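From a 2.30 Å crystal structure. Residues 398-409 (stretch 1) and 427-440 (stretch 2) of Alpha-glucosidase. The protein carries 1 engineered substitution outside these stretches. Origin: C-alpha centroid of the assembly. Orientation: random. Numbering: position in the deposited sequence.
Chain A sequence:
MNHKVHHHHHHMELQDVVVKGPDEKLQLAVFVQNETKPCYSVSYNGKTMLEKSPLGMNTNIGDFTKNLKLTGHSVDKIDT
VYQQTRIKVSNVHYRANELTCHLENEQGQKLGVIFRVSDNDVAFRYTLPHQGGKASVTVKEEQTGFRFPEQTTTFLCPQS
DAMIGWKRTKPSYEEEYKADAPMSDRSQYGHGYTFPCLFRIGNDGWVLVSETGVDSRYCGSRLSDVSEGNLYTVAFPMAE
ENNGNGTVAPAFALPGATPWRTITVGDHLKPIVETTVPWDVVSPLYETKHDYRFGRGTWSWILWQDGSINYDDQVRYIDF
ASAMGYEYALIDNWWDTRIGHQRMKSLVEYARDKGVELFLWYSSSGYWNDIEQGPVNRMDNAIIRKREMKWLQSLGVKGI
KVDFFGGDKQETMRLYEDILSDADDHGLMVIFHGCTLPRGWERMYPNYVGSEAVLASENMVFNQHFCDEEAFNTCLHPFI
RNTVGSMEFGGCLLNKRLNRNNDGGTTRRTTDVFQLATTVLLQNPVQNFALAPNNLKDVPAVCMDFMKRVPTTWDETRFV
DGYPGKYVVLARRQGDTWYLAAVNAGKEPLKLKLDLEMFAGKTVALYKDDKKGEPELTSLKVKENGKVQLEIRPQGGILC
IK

Stretch 1 398-409: KGIKVDFFGGDK
Stretch 2 427-440: GLMVIFHGCTLPRG

Most unusual here is a lysine lying on a histidine: the all-trans side chain of Lys-401 (chi1 to chi4 all t) sets its CE 3.3 Å from the centroid of the His-433 ring, 6° off the normal, where polarized C-H groups meet the pi face. His-433 (chi1 -92°, chi2 -120°) also shares a water with Asp-403, 3.0 Å from His-433 ND1 and 3.1 Å from Asp-403 OD2.

Strands 399-403 and 429-432 run parallel at 25°, their axes 4.7 Å apart at closest approach, pairing Gly-399 with Met-429 through Val-402 with Phe-432. The hydrogen-bond ladder, donor first, alternates between the strands: Met-429 N to Lys-398 O (3.2 Å), Ile-400 N to Met-429 O (2.9 Å), Ile-431 N to Ile-400 O, Val-402 N to Ile-431 O and His-433 N to Val-402 O (each 2.8 Å).

Ile-400 (p, t) and Val-430 (t) share a sheet face with Val-402 (t) and Phe-432 (m); Ile-400 and Val-430, both beta-branched and so at home in extended backbone, meet CG1 to CG2 at 3.8 Å. Beyond the strands, Phe-405 (m) sets its ring at 89° to that of Phe-432, centroids 5.2 Å apart, and its N bonds Gly-434 O (3.0 Å). Gly-434 (phi/psi 55/48) must lack a side chain: a CB would clash with Asp-403 OD1. Finally, Thr-436 (chi1 t) uses its hydroxyl, OG1, to donate to the carboxylate OD1 of Asp-408 (chi1 m) at 2.7 Å, a good acceptor in a buried site.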

# COMPACT_ATOMS: atom_id res chain seq x y z
N LYS A 398 9.70 -15.74 14.30
CA LYS A 398 9.94 -15.51 12.88
C LYS A 398 9.50 -14.14 12.37
O LYS A 398 9.81 -13.78 11.23
CB LYS A 398 9.24 -16.60 12.06
CG LYS A 398 9.82 -17.98 12.26
CD LYS A 398 11.32 -17.95 12.04
CE LYS A 398 11.84 -19.26 11.47
NZ LYS A 398 13.20 -19.09 10.89
N GLY A 399 8.76 -13.39 13.17
CA GLY A 399 8.29 -12.10 12.72
C GLY A 399 7.86 -11.16 13.83
O GLY A 399 7.58 -11.59 14.95
N ILE A 400 7.83 -9.86 13.52
CA ILE A 400 7.30 -8.89 14.46
C ILE A 400 6.31 -7.94 13.80
O ILE A 400 6.43 -7.59 12.62
CB ILE A 400 8.42 -8.05 15.11
CG1 ILE A 400 9.29 -7.37 14.07
CG2 ILE A 400 9.24 -8.91 16.03
CD1 ILE A 400 10.25 -6.36 14.66
N LYS A 401 5.31 -7.55 14.59
CA LYS A 401 4.34 -6.54 14.17
C LYS A 401 4.56 -5.28 14.99
O LYS A 401 4.33 -5.28 16.20
CB LYS A 401 2.92 -7.07 14.33
CG LYS A 401 1.82 -6.05 14.05
CD LYS A 401 0.45 -6.63 14.30
CE LYS A 401 -0.63 -5.58 14.15
NZ LYS A 401 -1.99 -6.11 14.42
N VAL A 402 5.00 -4.20 14.33
CA VAL A 402 5.38 -2.97 15.02
C VAL A 402 4.40 -1.83 14.75
O VAL A 402 4.13 -1.48 13.60
CB VAL A 402 6.79 -2.50 14.60
CG1 VAL A 402 7.22 -1.33 15.45
CG2 VAL A 402 7.80 -3.65 14.71
N ASP A 403 3.89 -1.23 15.83
CA ASP A 403 2.72 -0.36 15.75
C ASP A 403 2.97 1.07 16.23
O ASP A 403 4.00 1.36 16.84
CB ASP A 403 1.58 -0.97 16.56
CG ASP A 403 0.22 -0.71 15.93
OD1 ASP A 403 0.06 0.34 15.27
OD2 ASP A 403 -0.68 -1.57 16.10
N PHE A 404 2.04 1.97 15.90
CA PHE A 404 1.95 3.32 16.47
C PHE A 404 3.17 4.23 16.23
O PHE A 404 3.72 4.78 17.18
CB PHE A 404 1.70 3.25 17.98
CG PHE A 404 0.41 2.56 18.36
CD1 PHE A 404 -0.79 2.94 17.78
CD2 PHE A 404 0.41 1.54 19.29
CE1 PHE A 404 -1.97 2.31 18.13
CE2 PHE A 404 -0.76 0.90 19.63
CZ PHE A 404 -1.95 1.29 19.05
N PHE A 405 3.55 4.43 14.98
CA PHE A 405 4.68 5.31 14.67
C PHE A 405 4.31 6.80 14.75
O PHE A 405 3.13 7.15 14.85
CB PHE A 405 5.24 4.99 13.29
CG PHE A 405 6.04 3.72 13.24
CD1 PHE A 405 5.40 2.49 13.07
CD2 PHE A 405 7.42 3.74 13.38
CE1 PHE A 405 6.13 1.31 13.01
CE2 PHE A 405 8.15 2.56 13.33
CZ PHE A 405 7.51 1.34 13.14
N GLY A 406 5.33 7.65 14.71
CA GLY A 406 5.20 9.08 14.97
C GLY A 406 4.94 10.03 13.80
O GLY A 406 5.04 11.24 13.96
N GLY A 407 4.67 9.50 12.62
CA GLY A 407 4.33 10.36 11.50
C GLY A 407 5.30 10.25 10.34
O GLY A 407 5.97 9.24 10.18
N ASP A 408 5.39 11.31 9.54
CA ASP A 408 6.09 11.23 8.26
C ASP A 408 7.45 11.89 8.27
O ASP A 408 8.14 11.92 7.26
CB ASP A 408 5.22 11.85 7.15
CG ASP A 408 4.26 10.85 6.51
OD1 ASP A 408 4.44 9.63 6.67
OD2 ASP A 408 3.31 11.30 5.82
N LYS A 409 7.84 12.44 9.42
CA LYS A 409 9.12 13.12 9.51
C LYS A 409 10.29 12.17 9.25
O LYS A 409 10.20 10.97 9.54
CB LYS A 409 9.27 13.79 10.87
CG LYS A 409 8.41 15.02 11.05
CD LYS A 409 8.55 15.60 12.44
CE LYS A 409 7.88 16.96 12.55
NZ LYS A 409 7.80 17.40 13.97
N GLY A 427 17.16 -12.19 11.44
CA GLY A 427 16.28 -13.07 10.69
C GLY A 427 14.80 -12.87 10.94
O GLY A 427 14.02 -13.82 10.90
N LEU A 428 14.39 -11.63 11.16
CA LEU A 428 12.99 -11.35 11.46
C LEU A 428 12.27 -10.63 10.32
O LEU A 428 12.79 -9.66 9.77
CB LEU A 428 12.87 -10.53 12.73
CG LEU A 428 13.30 -11.23 14.02
CD1 LEU A 428 13.58 -10.21 15.10
CD2 LEU A 428 12.22 -12.20 14.46
N MET A 429 11.09 -11.13 9.97
CA MET A 429 10.20 -10.38 9.10
C MET A 429 9.51 -9.27 9.89
O MET A 429 9.34 -9.38 11.11
CB MET A 429 9.16 -11.31 8.46
CG MET A 429 9.75 -12.36 7.56
SD MET A 429 8.53 -13.50 6.89
CE MET A 429 8.41 -14.65 8.27
N VAL A 430 9.11 -8.22 9.19
CA VAL A 430 8.49 -7.07 9.84
C VAL A 430 7.18 -6.62 9.19
O VAL A 430 7.14 -6.33 8.00
CB VAL A 430 9.45 -5.87 9.87
CG1 VAL A 430 8.74 -4.63 10.38
CG2 VAL A 430 10.65 -6.19 10.72
N ILE A 431 6.12 -6.57 9.99
CA ILE A 431 4.87 -5.92 9.61
C ILE A 431 4.78 -4.57 10.31
O ILE A 431 5.09 -4.47 11.50
CB ILE A 431 3.62 -6.75 10.00
CG1 ILE A 431 3.60 -8.09 9.27
CG2 ILE A 431 2.35 -5.98 9.71
CD1 ILE A 431 2.48 -9.00 9.74
N PHE A 432 4.37 -3.52 9.59
CA PHE A 432 4.11 -2.24 10.24
C PHE A 432 2.62 -1.97 10.39
O PHE A 432 1.83 -2.27 9.49
CB PHE A 432 4.75 -1.08 9.48
CG PHE A 432 6.24 -1.09 9.52
CD1 PHE A 432 6.91 -1.23 10.73
CD2 PHE A 432 6.98 -0.94 8.36
CE1 PHE A 432 8.29 -1.23 10.77
CE2 PHE A 432 8.35 -0.94 8.40
CZ PHE A 432 9.01 -1.08 9.60
N HIS A 433 2.25 -1.40 11.53
CA HIS A 433 0.89 -0.94 11.77
C HIS A 433 0.93 0.47 12.36
O HIS A 433 1.98 0.92 12.84
CB HIS A 433 0.15 -1.89 12.71
CG HIS A 433 -0.62 -2.95 12.01
ND1 HIS A 433 -1.99 -3.09 12.13
CD2 HIS A 433 -0.22 -3.94 11.17
CE1 HIS A 433 -2.40 -4.11 11.39
NE2 HIS A 433 -1.34 -4.64 10.80
N GLY A 434 -0.21 1.16 12.33
CA GLY A 434 -0.31 2.52 12.85
C GLY A 434 0.73 3.37 12.18
O GLY A 434 1.45 4.12 12.84
N CYS A 435 0.79 3.25 10.86
CA CYS A 435 2.00 3.59 10.11
C CYS A 435 1.71 4.36 8.84
O CYS A 435 0.56 4.58 8.46
CB CYS A 435 2.77 2.32 9.77
SG CYS A 435 1.83 1.15 8.72
N THR A 436 2.79 4.75 8.17
CA THR A 436 2.67 5.46 6.92
C THR A 436 2.61 4.49 5.75
O THR A 436 2.88 3.29 5.90
CB THR A 436 3.84 6.41 6.72
OG1 THR A 436 3.59 7.27 5.60
CG2 THR A 436 5.15 5.65 6.52
N LEU A 437 2.25 5.02 4.58
CA LEU A 437 2.19 4.25 3.35
C LEU A 437 3.57 3.70 3.02
O LEU A 437 4.57 4.40 3.17
CB LEU A 437 1.69 5.12 2.20
CG LEU A 437 1.52 4.48 0.82
CD1 LEU A 437 0.22 3.70 0.82
CD2 LEU A 437 1.54 5.51 -0.32
N PRO A 438 3.64 2.43 2.57
CA PRO A 438 4.91 1.87 2.10
C PRO A 438 5.29 2.49 0.76
O PRO A 438 4.42 2.71 -0.08
CB PRO A 438 4.61 0.37 1.96
CG PRO A 438 3.15 0.33 1.67
CD PRO A 438 2.55 1.44 2.49
N ARG A 439 6.56 2.80 0.57
CA ARG A 439 6.96 3.50 -0.64
C ARG A 439 8.00 2.69 -1.42
O ARG A 439 9.18 3.04 -1.45
CB ARG A 439 7.47 4.89 -0.27
CG ARG A 439 6.34 5.91 -0.09
CD ARG A 439 6.62 6.78 1.12
NE ARG A 439 5.73 7.94 1.26
CZ ARG A 439 4.81 8.07 2.21
NH1 ARG A 439 4.63 7.10 3.10
NH2 ARG A 439 4.08 9.17 2.28
N GLY A 440 7.55 1.59 -2.03
CA GLY A 440 8.44 0.71 -2.75
C GLY A 440 9.23 -0.16 -1.77
O GLY A 440 10.30 -0.67 -2.11
O HOH W 1 11.85 -15.03 9.53
O HOH W 2 -3.30 -1.61 14.39